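Response regulator aspartate phosphatase H (Bacillus subtilis, PDB 3Q15) dephosphorylates the sporulation phosphotransferase Spo0F and also acts on the response regulator ComA, so that competence and sporulation are kept apart in time. Local coordinates at residues A[51-54]-A[55-59]; A[79-82]-A[83-87]; A[254-257]-A[258-261]; A[265-268]-A[269-273]; A[325-329]-A[330-334]. All blocks are in the same frame, centred on the assembly; numbering follows the deposited sequence.

Interaction 1: A[51-54]-A[55-59]; sequences LLIY and YSLMC
Tyr54 and Met58 lie side by side along helix 49-67, four residues apart. The methyl CE of Met58 comes 3.5 Å from CE1 of Tyr54, oblique to the ring, and 3.8 Å from the Tyr54 OH. Met58 first runs opposite its own backbone N (chi1 -167°), and two further bends then fold the chain so that the methyl rather than the sulfur meets the tyrosine; a flexible thioether suits this filling role. The second apolar pair is Ile53 and Leu57, again pointing the same way, with Ile53 CG2 at 4.0 Å from Leu57 CD1.

These pairs belong to the small N-terminal three-helix bundle domain. Met58 packs on Trp19, Tyr20 and Ile23 of helix 9-24, while Leu57 leans on Leu98 and Leu99 of helix 93-113. On another side Leu52, Ile53, Tyr55 and Ser56 pack against a chain of a different protein in the assembly.

Among the polar groups, each tyrosine carries its hydroxyl to a partner on another part of the chain: Tyr54 OH bonds to Asn17 and Tyr55 OH to Glu39, so both rings are fixed at their far ends. Nearer the backbone, the Tyr55 ring has Cys59 SG 3.3 Å above one face, toward the rim, and Leu52 O in its plane at the edge, 3.9 Å from CD2.

The backbone bonds are the regular i to i+4 set. Leu57 N reaches Ile53 O at 2.9 Å and is nearly straight (168°), whereas Met58 N meets Tyr54 O at 3.0 Å with more bend.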
# COMPACT_ATOMS: atom_id res chain seq x y z
N LEU A 51 -20.18 -4.47 -13.03
CA LEU A 51 -19.80 -4.48 -14.43
C LEU A 51 -21.02 -4.15 -15.29
O LEU A 51 -20.93 -3.35 -16.22
CB LEU A 51 -19.23 -5.85 -14.82
CG LEU A 51 -18.61 -6.01 -16.22
CD1 LEU A 51 -19.68 -6.05 -17.30
CD2 LEU A 51 -17.59 -4.91 -16.49
N LEU A 52 -22.15 -4.76 -14.96
CA LEU A 52 -23.39 -4.55 -15.71
C LEU A 52 -23.85 -3.09 -15.66
O LEU A 52 -24.42 -2.58 -16.62
CB LEU A 52 -24.50 -5.45 -15.18
CG LEU A 52 -24.25 -6.96 -15.22
CD1 LEU A 52 -25.47 -7.71 -14.72
CD2 LEU A 52 -23.87 -7.41 -16.62
N ILE A 53 -23.61 -2.43 -14.53
CA ILE A 53 -23.92 -1.01 -14.39
C ILE A 53 -23.03 -0.20 -15.32
O ILE A 53 -23.50 0.68 -16.03
CB ILE A 53 -23.71 -0.52 -12.95
CG1 ILE A 53 -24.71 -1.19 -12.01
CG2 ILE A 53 -23.85 1.00 -12.89
CD1 ILE A 53 -24.61 -0.69 -10.59
N TYR A 54 -21.74 -0.52 -15.32
CA TYR A 54 -20.77 0.13 -16.20
C TYR A 54 -21.18 -0.07 -17.66
O TYR A 54 -21.08 0.85 -18.48
CB TYR A 54 -19.37 -0.42 -15.94
CG TYR A 54 -18.26 0.23 -16.74
CD1 TYR A 54 -18.37 1.54 -17.19
CD2 TYR A 54 -17.11 -0.48 -17.06
CE1 TYR A 54 -17.35 2.13 -17.92
CE2 TYR A 54 -16.09 0.09 -17.79
CZ TYR A 54 -16.22 1.40 -18.22
OH TYR A 54 -15.20 1.97 -18.95
N TYR A 55 -21.65 -1.27 -17.97
CA TYR A 55 -22.13 -1.58 -19.31
C TYR A 55 -23.34 -0.73 -19.70
O TYR A 55 -23.38 -0.18 -20.81
CB TYR A 55 -22.49 -3.07 -19.42
CG TYR A 55 -23.40 -3.39 -20.59
CD1 TYR A 55 -22.89 -3.55 -21.87
CD2 TYR A 55 -24.77 -3.52 -20.41
CE1 TYR A 55 -23.72 -3.84 -22.94
CE2 TYR A 55 -25.61 -3.81 -21.47
CZ TYR A 55 -25.08 -3.96 -22.73
OH TYR A 55 -25.91 -4.25 -23.79
N SER A 56 -24.31 -0.62 -18.80
CA SER A 56 -25.53 0.14 -19.07
C SER A 56 -25.26 1.64 -19.22
O SER A 56 -25.85 2.30 -20.07
CB SER A 56 -26.58 -0.10 -17.98
OG SER A 56 -27.07 -1.43 -18.04
N LEU A 57 -24.37 2.16 -18.39
CA LEU A 57 -23.96 3.55 -18.52
C LEU A 57 -23.26 3.77 -19.87
O LEU A 57 -23.49 4.78 -20.54
CB LEU A 57 -23.04 3.96 -17.37
CG LEU A 57 -23.64 3.93 -15.96
CD1 LEU A 57 -22.57 4.23 -14.92
CD2 LEU A 57 -24.81 4.90 -15.84
N MET A 58 -22.41 2.82 -20.26
CA MET A 58 -21.73 2.94 -21.54
C MET A 58 -22.73 2.88 -22.70
O MET A 58 -22.57 3.60 -23.69
CB MET A 58 -20.65 1.86 -21.71
CG MET A 58 -19.72 2.12 -22.88
SD MET A 58 -18.83 3.68 -22.72
CE MET A 58 -17.96 3.42 -21.17
N CYS A 59 -23.75 2.04 -22.57
CA CYS A 59 -24.81 1.98 -23.57
C CYS A 59 -25.46 3.36 -23.75
O CYS A 59 -25.81 3.75 -24.86
CB CYS A 59 -25.88 0.96 -23.17
SG CYS A 59 -25.42 -0.77 -23.43

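Interaction 2: A[79-82]-A[83-87]; sequences PTVT and ELLET
A capping box formed by Thr80 and Glu83 opens helix 81-89, each residue bonding the backbone N of the other. Thr80 OG1 accepts from Glu83 N at 3.0 Å, and Glu83 OE1 accepts from Thr80 N, also at 3.0 Å, through the anti lone pair of the carboxylate. Both bonds are fairly straight, at 165°. The Thr80 hydroxyl can face the first turn because it lies between its own backbone N and carbonyl carbon (chi1 68°), while Glu83, extended beyond CG, reaches back across it. OG1 and OE1 are 3.1 Å apart, at best a weak bond whose proton is not settled.

Behind the box the ordinary helical ladder begins, with Leu84 N on Thr80 O at 2.9 Å and Leu85 N on Val81 O at 2.8 Å. One turn on, Glu83 O accepts from both Thr87 N and Thr87 OG1, the hydroxyl at 3.1 Å and above the carbonyl plane. Leu84 and Leu85 rest on Phe26, in the loop between helix 9-24 and helix 28-41. Threonine suits the N-cap, where a short side chain meets a backbone N-H, and glutamate the place three residues on, where a longer one must reach back: the signature of a capped helix start.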
# COMPACT_ATOMS: atom_id res chain seq x y z
N PRO A 79 -17.27 19.92 -36.98
CA PRO A 79 -16.95 20.01 -35.55
C PRO A 79 -15.82 19.05 -35.18
O PRO A 79 -15.92 17.85 -35.47
CB PRO A 79 -18.25 19.57 -34.87
CG PRO A 79 -19.31 19.88 -35.86
CD PRO A 79 -18.69 19.63 -37.21
N THR A 80 -14.77 19.56 -34.56
CA THR A 80 -13.65 18.71 -34.18
C THR A 80 -14.07 17.75 -33.08
O THR A 80 -15.05 17.98 -32.38
CB THR A 80 -12.43 19.53 -33.71
OG1 THR A 80 -12.73 20.16 -32.46
CG2 THR A 80 -12.05 20.58 -34.75
N VAL A 81 -13.33 16.66 -32.95
CA VAL A 81 -13.57 15.71 -31.87
C VAL A 81 -13.53 16.45 -30.54
O VAL A 81 -14.40 16.25 -29.69
CB VAL A 81 -12.54 14.56 -31.88
CG1 VAL A 81 -12.65 13.73 -30.60
CG2 VAL A 81 -12.73 13.69 -33.11
N THR A 82 -12.54 17.32 -30.37
CA THR A 82 -12.41 18.09 -29.13
C THR A 82 -13.67 18.89 -28.83
O THR A 82 -14.21 18.83 -27.72
CB THR A 82 -11.21 19.05 -29.19
OG1 THR A 82 -9.99 18.31 -29.27
CG2 THR A 82 -11.18 19.92 -27.94
N GLU A 83 -14.14 19.64 -29.82
CA GLU A 83 -15.32 20.48 -29.66
C GLU A 83 -16.56 19.64 -29.38
O GLU A 83 -17.27 19.87 -28.40
CB GLU A 83 -15.53 21.35 -30.90
CG GLU A 83 -14.45 22.39 -31.10
CD GLU A 83 -14.50 23.04 -32.47
OE1 GLU A 83 -14.78 22.33 -33.46
OE2 GLU A 83 -14.27 24.27 -32.55
N LEU A 84 -16.81 18.66 -30.24
CA LEU A 84 -17.97 17.80 -30.10
C LEU A 84 -17.95 17.08 -28.76
O LEU A 84 -19.00 16.85 -28.15
CB LEU A 84 -18.01 16.79 -31.25
CG LEU A 84 -19.35 16.09 -31.52
CD1 LEU A 84 -20.44 17.11 -31.81
CD2 LEU A 84 -19.21 15.11 -32.67
N LEU A 85 -16.75 16.73 -28.30
CA LEU A 85 -16.58 16.03 -27.04
C LEU A 85 -17.01 16.89 -25.86
O LEU A 85 -17.70 16.43 -24.96
CB LEU A 85 -15.12 15.58 -26.89
CG LEU A 85 -14.82 14.33 -26.06
CD1 LEU A 85 -15.81 13.21 -26.38
CD2 LEU A 85 -13.39 13.88 -26.30
N GLU A 86 -16.60 18.16 -25.87
CA GLU A 86 -16.95 19.09 -24.80
C GLU A 86 -18.46 19.33 -24.78
O GLU A 86 -19.04 19.57 -23.72
CB GLU A 86 -16.19 20.41 -24.98
CG GLU A 86 -16.40 21.41 -23.86
CD GLU A 86 -17.70 22.19 -24.00
OE1 GLU A 86 -18.21 22.28 -25.14
OE2 GLU A 86 -18.20 22.71 -22.98
N THR A 87 -19.08 19.24 -25.95
CA THR A 87 -20.51 19.45 -26.09
C THR A 87 -21.29 18.35 -25.38
O THR A 87 -22.32 18.60 -24.75
CB THR A 87 -20.93 19.52 -27.57
OG1 THR A 87 -20.24 20.60 -28.22
CG2 THR A 87 -22.43 19.73 -27.71

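Interaction 3: A[254-257]-A[258-261]; sequences EKVP and DLLP
Leu259 and Val256 lie side by side, three residues apart, in the bend between helix 238-255 and helix 260-273. From the backbone outward, Leu259 CB sits 3.6 Å from Val256 O, and CG, directed away from its own carbonyl carbon (chi1 -70°), is 4.0 Å from the same oxygen. The branch CD1 goes on to the valine side chain, reaching Val256 CG2 at 3.7 Å and Val256 CB at 4.0 Å. Two branched aliphatic groups suit this buried place, where Leu259 also packs on Ala222 and Ile223 of helix 218-235.

Underneath, the chain turns in tight 3-10 fashion. Leu259 N bonds to Val256 O at 3.3 Å, and Leu260 N to Pro257 O at 2.8 Å, each donor above the plane of its carbonyl. Pro257 and Pro261 have no N-H to give, which suits them to the start of a turn and the first turn of a helix. Asp258 turns its carboxylate back over the Val256 carbonyl group, OD1 lying 3.7 Å from Val256 C, while OD2 forms a salt bridge with Arg219.

The bend thus joins the segments predicted as TPR 4 and TPR 5. Its inner face is held by apolar packing and its exposed side by charge, and the two together probably hold the bend against one turn of helix 218-235.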
# COMPACT_ATOMS: atom_id res chain seq x y z
N GLU A 254 -26.90 -29.50 9.22
CA GLU A 254 -28.33 -29.25 9.33
C GLU A 254 -28.86 -28.22 8.34
O GLU A 254 -30.02 -28.30 7.93
CB GLU A 254 -28.71 -28.85 10.77
CG GLU A 254 -28.46 -29.95 11.80
CD GLU A 254 -28.99 -29.59 13.18
OE1 GLU A 254 -29.71 -28.57 13.30
OE2 GLU A 254 -28.70 -30.33 14.14
N LYS A 255 -28.03 -27.26 7.96
CA LYS A 255 -28.49 -26.16 7.11
C LYS A 255 -27.54 -25.74 5.99
O LYS A 255 -27.98 -25.18 4.98
CB LYS A 255 -28.88 -24.95 7.96
CG LYS A 255 -30.07 -25.20 8.88
CD LYS A 255 -30.51 -23.93 9.58
CE LYS A 255 -31.74 -24.17 10.43
NZ LYS A 255 -32.23 -22.91 11.05
N VAL A 256 -26.24 -25.98 6.16
CA VAL A 256 -25.27 -25.60 5.13
C VAL A 256 -24.18 -26.66 4.93
O VAL A 256 -23.03 -26.46 5.30
CB VAL A 256 -24.61 -24.24 5.44
CG1 VAL A 256 -25.56 -23.10 5.10
CG2 VAL A 256 -24.19 -24.16 6.90
N PRO A 257 -24.56 -27.80 4.32
CA PRO A 257 -23.68 -28.96 4.15
C PRO A 257 -22.45 -28.70 3.30
O PRO A 257 -21.43 -29.36 3.49
CB PRO A 257 -24.59 -29.98 3.45
CG PRO A 257 -25.98 -29.54 3.78
CD PRO A 257 -25.91 -28.05 3.81
N ASP A 258 -22.53 -27.75 2.37
CA ASP A 258 -21.42 -27.51 1.45
C ASP A 258 -20.19 -26.95 2.16
O ASP A 258 -19.13 -26.78 1.56
CB ASP A 258 -21.84 -26.59 0.30
CG ASP A 258 -22.22 -25.20 0.78
OD1 ASP A 258 -22.76 -25.08 1.90
OD2 ASP A 258 -21.99 -24.23 0.02
N LEU A 259 -20.33 -26.67 3.46
CA LEU A 259 -19.21 -26.20 4.26
C LEU A 259 -18.54 -27.36 4.98
O LEU A 259 -17.46 -27.21 5.56
CB LEU A 259 -19.68 -25.16 5.28
CG LEU A 259 -20.12 -23.81 4.72
CD1 LEU A 259 -20.86 -23.01 5.76
CD2 LEU A 259 -18.92 -23.04 4.18
N LEU A 260 -19.18 -28.52 4.94
CA LEU A 260 -18.73 -29.67 5.72
C LEU A 260 -17.28 -30.09 5.44
O LEU A 260 -16.52 -30.34 6.37
CB LEU A 260 -19.68 -30.85 5.51
CG LEU A 260 -19.95 -31.73 6.73
CD1 LEU A 260 -20.37 -30.87 7.92
CD2 LEU A 260 -21.01 -32.76 6.42
N PRO A 261 -16.89 -30.17 4.15
CA PRO A 261 -15.51 -30.57 3.86
C PRO A 261 -14.49 -29.68 4.58
O PRO A 261 -13.58 -30.19 5.23
CB PRO A 261 -15.40 -30.38 2.34
CG PRO A 261 -16.79 -30.57 1.84
CD PRO A 261 -17.68 -29.98 2.92

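Interaction 4: A[265-268]-A[269-273]; sequences FGLS and WTLCK
Phe265 and Trp269 stand one helical turn apart with their ring planes only 19° from parallel, yet slid so far apart that they barely overlap: the phenyl centroid of Phe265 and that of the five-membered ring of Trp269 are 5.9 Å apart. The four-residue spacing puts both on one face of helix 260-273, where both touch Leu306 of helix 299-310, and the like first torsions (171° and -170°) send the rings out in nearly the same direction. Lys273 NZ lies 3.2 Å above the indole plane, over its centre, and forms a salt bridge with Asp233.

Turned to another side, Leu267 and Leu271 point the same way, CD1 of Leu267 at 4.0 Å from CD1 of Leu271. They face helix 238-255, Leu267 on Phe245 and Leu271 on Val242.

Between these faces Thr270 grips one carbonyl twice. Its OG1 donates to Gly266 O at 2.8 Å and its backbone N to the same oxygen at 2.9 Å, the two arriving from opposite faces of the carbonyl plane. A valine here keeps the branched shape but has no hydroxyl, and Gly266 O would probably be left with the backbone N-H as its one donor from this residue, so that this turn is held less firmly. Ser268 also turns its hydroxyl back to a carbonyl, OG bonding to Leu264 O.

The small side chains of Ser268 and Cys272 meet helix 277-290, while the leucines and aromatic rings pack on helices 238-255 and 299-310, as in the antiparallel helix pairs of tetratricopeptide repeats; the predicted TPR 5 spans this segment.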
# COMPACT_ATOMS: atom_id res chain seq x y z
N PHE A 265 -12.17 -30.84 7.83
CA PHE A 265 -10.71 -30.85 7.70
C PHE A 265 -10.05 -30.12 8.86
O PHE A 265 -9.02 -30.56 9.37
CB PHE A 265 -10.26 -30.25 6.37
CG PHE A 265 -8.77 -30.05 6.29
CD1 PHE A 265 -7.93 -31.11 5.99
CD2 PHE A 265 -8.21 -28.80 6.52
CE1 PHE A 265 -6.56 -30.93 5.93
CE2 PHE A 265 -6.83 -28.62 6.46
CZ PHE A 265 -6.01 -29.69 6.16
N GLY A 266 -10.63 -29.00 9.27
CA GLY A 266 -10.14 -28.27 10.42
C GLY A 266 -10.24 -29.12 11.67
O GLY A 266 -9.29 -29.24 12.44
N LEU A 267 -11.41 -29.71 11.86
CA LEU A 267 -11.65 -30.59 13.00
C LEU A 267 -10.63 -31.73 13.02
O LEU A 267 -10.02 -32.01 14.04
CB LEU A 267 -13.08 -31.14 12.96
CG LEU A 267 -13.54 -32.02 14.12
CD1 LEU A 267 -13.26 -31.36 15.46
CD2 LEU A 267 -15.02 -32.34 13.98
N SER A 268 -10.45 -32.38 11.87
CA SER A 268 -9.53 -33.51 11.77
C SER A 268 -8.08 -33.12 12.05
O SER A 268 -7.41 -33.75 12.87
CB SER A 268 -9.63 -34.17 10.39
OG SER A 268 -10.92 -34.73 10.18
N TRP A 269 -7.61 -32.07 11.38
CA TRP A 269 -6.25 -31.60 11.57
C TRP A 269 -6.01 -31.27 13.04
O TRP A 269 -5.00 -31.67 13.61
CB TRP A 269 -6.00 -30.36 10.71
CG TRP A 269 -4.56 -29.94 10.65
CD1 TRP A 269 -3.47 -30.76 10.74
CD2 TRP A 269 -4.06 -28.61 10.50
NE1 TRP A 269 -2.32 -30.01 10.64
CE2 TRP A 269 -2.65 -28.69 10.49
CE3 TRP A 269 -4.67 -27.36 10.36
CZ2 TRP A 269 -1.84 -27.57 10.36
CZ3 TRP A 269 -3.86 -26.24 10.23
CH2 TRP A 269 -2.46 -26.35 10.23
N THR A 270 -6.94 -30.54 13.64
CA THR A 270 -6.82 -30.15 15.04
C THR A 270 -6.76 -31.36 15.96
O THR A 270 -5.98 -31.39 16.91
CB THR A 270 -8.00 -29.25 15.47
OG1 THR A 270 -8.03 -28.08 14.65
CG2 THR A 270 -7.84 -28.84 16.92
N LEU A 271 -7.58 -32.36 15.66
CA LEU A 271 -7.60 -33.58 16.46
C LEU A 271 -6.29 -34.35 16.32
O LEU A 271 -5.79 -34.93 17.28
CB LEU A 271 -8.79 -34.45 16.07
CG LEU A 271 -10.14 -33.94 16.56
CD1 LEU A 271 -11.29 -34.81 16.05
CD2 LEU A 271 -10.15 -33.87 18.08
N CYS A 272 -5.72 -34.35 15.11
CA CYS A 272 -4.46 -35.03 14.85
C CYS A 272 -3.30 -34.37 15.61
O CYS A 272 -2.45 -35.05 16.17
CB CYS A 272 -4.15 -35.06 13.35
SG CYS A 272 -5.20 -36.18 12.40
N LYS A 273 -3.28 -33.04 15.60
CA LYS A 273 -2.25 -32.30 16.32
C LYS A 273 -2.42 -32.48 17.83
O LYS A 273 -1.45 -32.35 18.58
CB LYS A 273 -2.31 -30.82 15.95
CG LYS A 273 -1.75 -30.51 14.56
CD LYS A 273 -1.86 -29.04 14.22
CE LYS A 273 -3.31 -28.61 14.09
NZ LYS A 273 -3.43 -27.24 13.52

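Interaction 5: A[325-329]-A[330-334]; sequences YFEKK and NLHAY
The Phe326 ring takes Tyr334 on one face: Tyr334 CB sits 3.8 Å above the plane, offset toward the rim, in a CH-pi contact. The Tyr334 ring continues the contact as an edge-to-face, T-shaped pair, its edge toward the phenyl face with planes at 69° and centroids of the Phe326 and Tyr334 rings 5.5 Å apart. Leu331 meets the phenylalanine obliquely, CD1 of Leu331 at 3.7 Å from CD1 of Phe326, the two side chains crossing at about a right angle. The His332 ring has Glu327 at its edge, OE2 lying 4.0 Å from CE1.

Beneath these contacts a Schellman motif ends helix 316-328. Leu331 N bonds almost straight to Phe326 O at 2.9 Å (175°), and Asn330 N to Glu327 O at 3.1 Å. Asn330 carries the positive phi (49°) at the C-prime place, which asparagine tolerates better than most residues with a side chain. The apolar meeting of Phe326 with Leu331 is the usual companion of this motif. Lys329 CB also supports the leucine, 3.9 Å from Leu331 CG.

With an alanine in place of Phe326 the aromatic face is gone, and Leu331 and the Tyr334 ring are likely to lose this partner, opening a gap between the two helices. Phe298 touches Leu331 and Tyr334 from a nearby loop, and Ile335 and Cys338 touch Phe326.

Backbone bonds thus cap the helix end while apolar and ring contacts hold the turn, and the Glu327 carboxylate near the His332 ring may favour a positive charge on the histidine.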
# COMPACT_ATOMS: atom_id res chain seq x y z
N TYR A 325 2.18 -33.65 -6.54
CA TYR A 325 0.96 -33.17 -7.17
C TYR A 325 0.79 -31.68 -6.93
O TYR A 325 0.47 -30.92 -7.84
CB TYR A 325 -0.25 -33.93 -6.63
CG TYR A 325 -1.57 -33.46 -7.20
CD1 TYR A 325 -1.96 -33.86 -8.48
CD2 TYR A 325 -2.42 -32.64 -6.48
CE1 TYR A 325 -3.16 -33.44 -9.01
CE2 TYR A 325 -3.62 -32.22 -7.00
CZ TYR A 325 -3.99 -32.63 -8.27
OH TYR A 325 -5.18 -32.21 -8.81
N PHE A 326 0.99 -31.27 -5.68
CA PHE A 326 0.90 -29.87 -5.30
C PHE A 326 1.95 -29.04 -6.05
O PHE A 326 1.65 -27.95 -6.54
CB PHE A 326 1.09 -29.70 -3.79
CG PHE A 326 -0.08 -30.17 -2.97
CD1 PHE A 326 -1.35 -30.21 -3.50
CD2 PHE A 326 0.10 -30.56 -1.65
CE1 PHE A 326 -2.43 -30.64 -2.74
CE2 PHE A 326 -0.97 -30.98 -0.88
CZ PHE A 326 -2.23 -31.03 -1.43
N GLU A 327 3.17 -29.57 -6.13
CA GLU A 327 4.24 -28.91 -6.86
C GLU A 327 3.81 -28.61 -8.28
O GLU A 327 4.08 -27.53 -8.82
CB GLU A 327 5.49 -29.79 -6.89
CG GLU A 327 6.53 -29.44 -5.83
CD GLU A 327 7.29 -28.17 -6.16
OE1 GLU A 327 7.96 -27.63 -5.25
OE2 GLU A 327 7.22 -27.71 -7.32
N LYS A 328 3.13 -29.57 -8.90
CA LYS A 328 2.72 -29.46 -10.29
C LYS A 328 1.77 -28.29 -10.50
O LYS A 328 1.94 -27.50 -11.42
CB LYS A 328 2.09 -30.77 -10.77
CG LYS A 328 2.39 -31.11 -12.22
CD LYS A 328 2.04 -32.57 -12.52
CE LYS A 328 2.52 -32.99 -13.90
NZ LYS A 328 2.28 -34.43 -14.16
N LYS A 329 0.75 -28.19 -9.65
CA LYS A 329 -0.22 -27.11 -9.77
C LYS A 329 0.22 -25.83 -9.05
O LYS A 329 -0.58 -24.94 -8.80
CB LYS A 329 -1.59 -27.56 -9.25
CG LYS A 329 -2.34 -28.46 -10.21
CD LYS A 329 -3.75 -28.74 -9.71
CE LYS A 329 -4.62 -29.31 -10.82
NZ LYS A 329 -4.08 -30.58 -11.37
N ASN A 330 1.51 -25.75 -8.74
CA ASN A 330 2.07 -24.60 -8.03
C ASN A 330 1.27 -24.22 -6.78
O ASN A 330 0.97 -23.05 -6.57
CB ASN A 330 2.18 -23.40 -8.96
CG ASN A 330 3.23 -23.59 -10.04
OD1 ASN A 330 4.41 -23.31 -9.83
ND2 ASN A 330 2.80 -24.06 -11.21
N LEU A 331 0.93 -25.22 -5.97
CA LEU A 331 0.22 -24.98 -4.72
C LEU A 331 1.21 -24.95 -3.57
O LEU A 331 1.20 -25.83 -2.70
CB LEU A 331 -0.84 -26.07 -4.49
CG LEU A 331 -1.91 -26.17 -5.58
CD1 LEU A 331 -2.75 -27.42 -5.40
CD2 LEU A 331 -2.78 -24.92 -5.59
N HIS A 332 2.06 -23.93 -3.55
CA HIS A 332 3.17 -23.88 -2.60
C HIS A 332 2.72 -23.65 -1.16
O HIS A 332 3.40 -24.07 -0.22
CB HIS A 332 4.20 -22.84 -3.05
CG HIS A 332 4.75 -23.10 -4.41
ND1 HIS A 332 5.42 -24.26 -4.74
CD2 HIS A 332 4.73 -22.35 -5.54
CE1 HIS A 332 5.79 -24.21 -6.00
NE2 HIS A 332 5.38 -23.07 -6.51
N ALA A 333 1.58 -22.99 -1.00
CA ALA A 333 1.00 -22.79 0.33
C ALA A 333 0.65 -24.13 0.97
O ALA A 333 0.87 -24.32 2.16
CB ALA A 333 -0.24 -21.91 0.25
N TYR A 334 0.12 -25.05 0.17
CA TYR A 334 -0.25 -26.38 0.65
C TYR A 334 1.00 -27.19 0.98
O TYR A 334 1.03 -27.92 1.96
CB TYR A 334 -1.10 -27.12 -0.37
CG TYR A 334 -2.49 -26.56 -0.56
CD1 TYR A 334 -2.95 -25.51 0.22
CD2 TYR A 334 -3.35 -27.09 -1.51
CE1 TYR A 334 -4.23 -24.99 0.05
CE2 TYR A 334 -4.62 -26.59 -1.69
CZ TYR A 334 -5.06 -25.54 -0.90
OH TYR A 334 -6.33 -25.03 -1.08

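Interactions 1 and 4 are buried and lie within single helices, on opposite sides of the chain's centre; in both, side chains four residues apart pair on one face, and different faces meet different neighbouring helices. Interactions 2 and 5 are surface contacts at helix ends, one capping a start with side-chain oxygens, the other finishing a helix with backbone bonds under aromatic packing. Interaction 3 is partly buried, its two segments meeting through apolar packing and backbone bonds at a turn. Interactions 3 and 4 share helix 260-273, their centres about 17 Å apart, whereas interactions 1 and 2 use consecutive helices. Interactions 4 and 5 come within about 8 Å at their nearest atoms without touching.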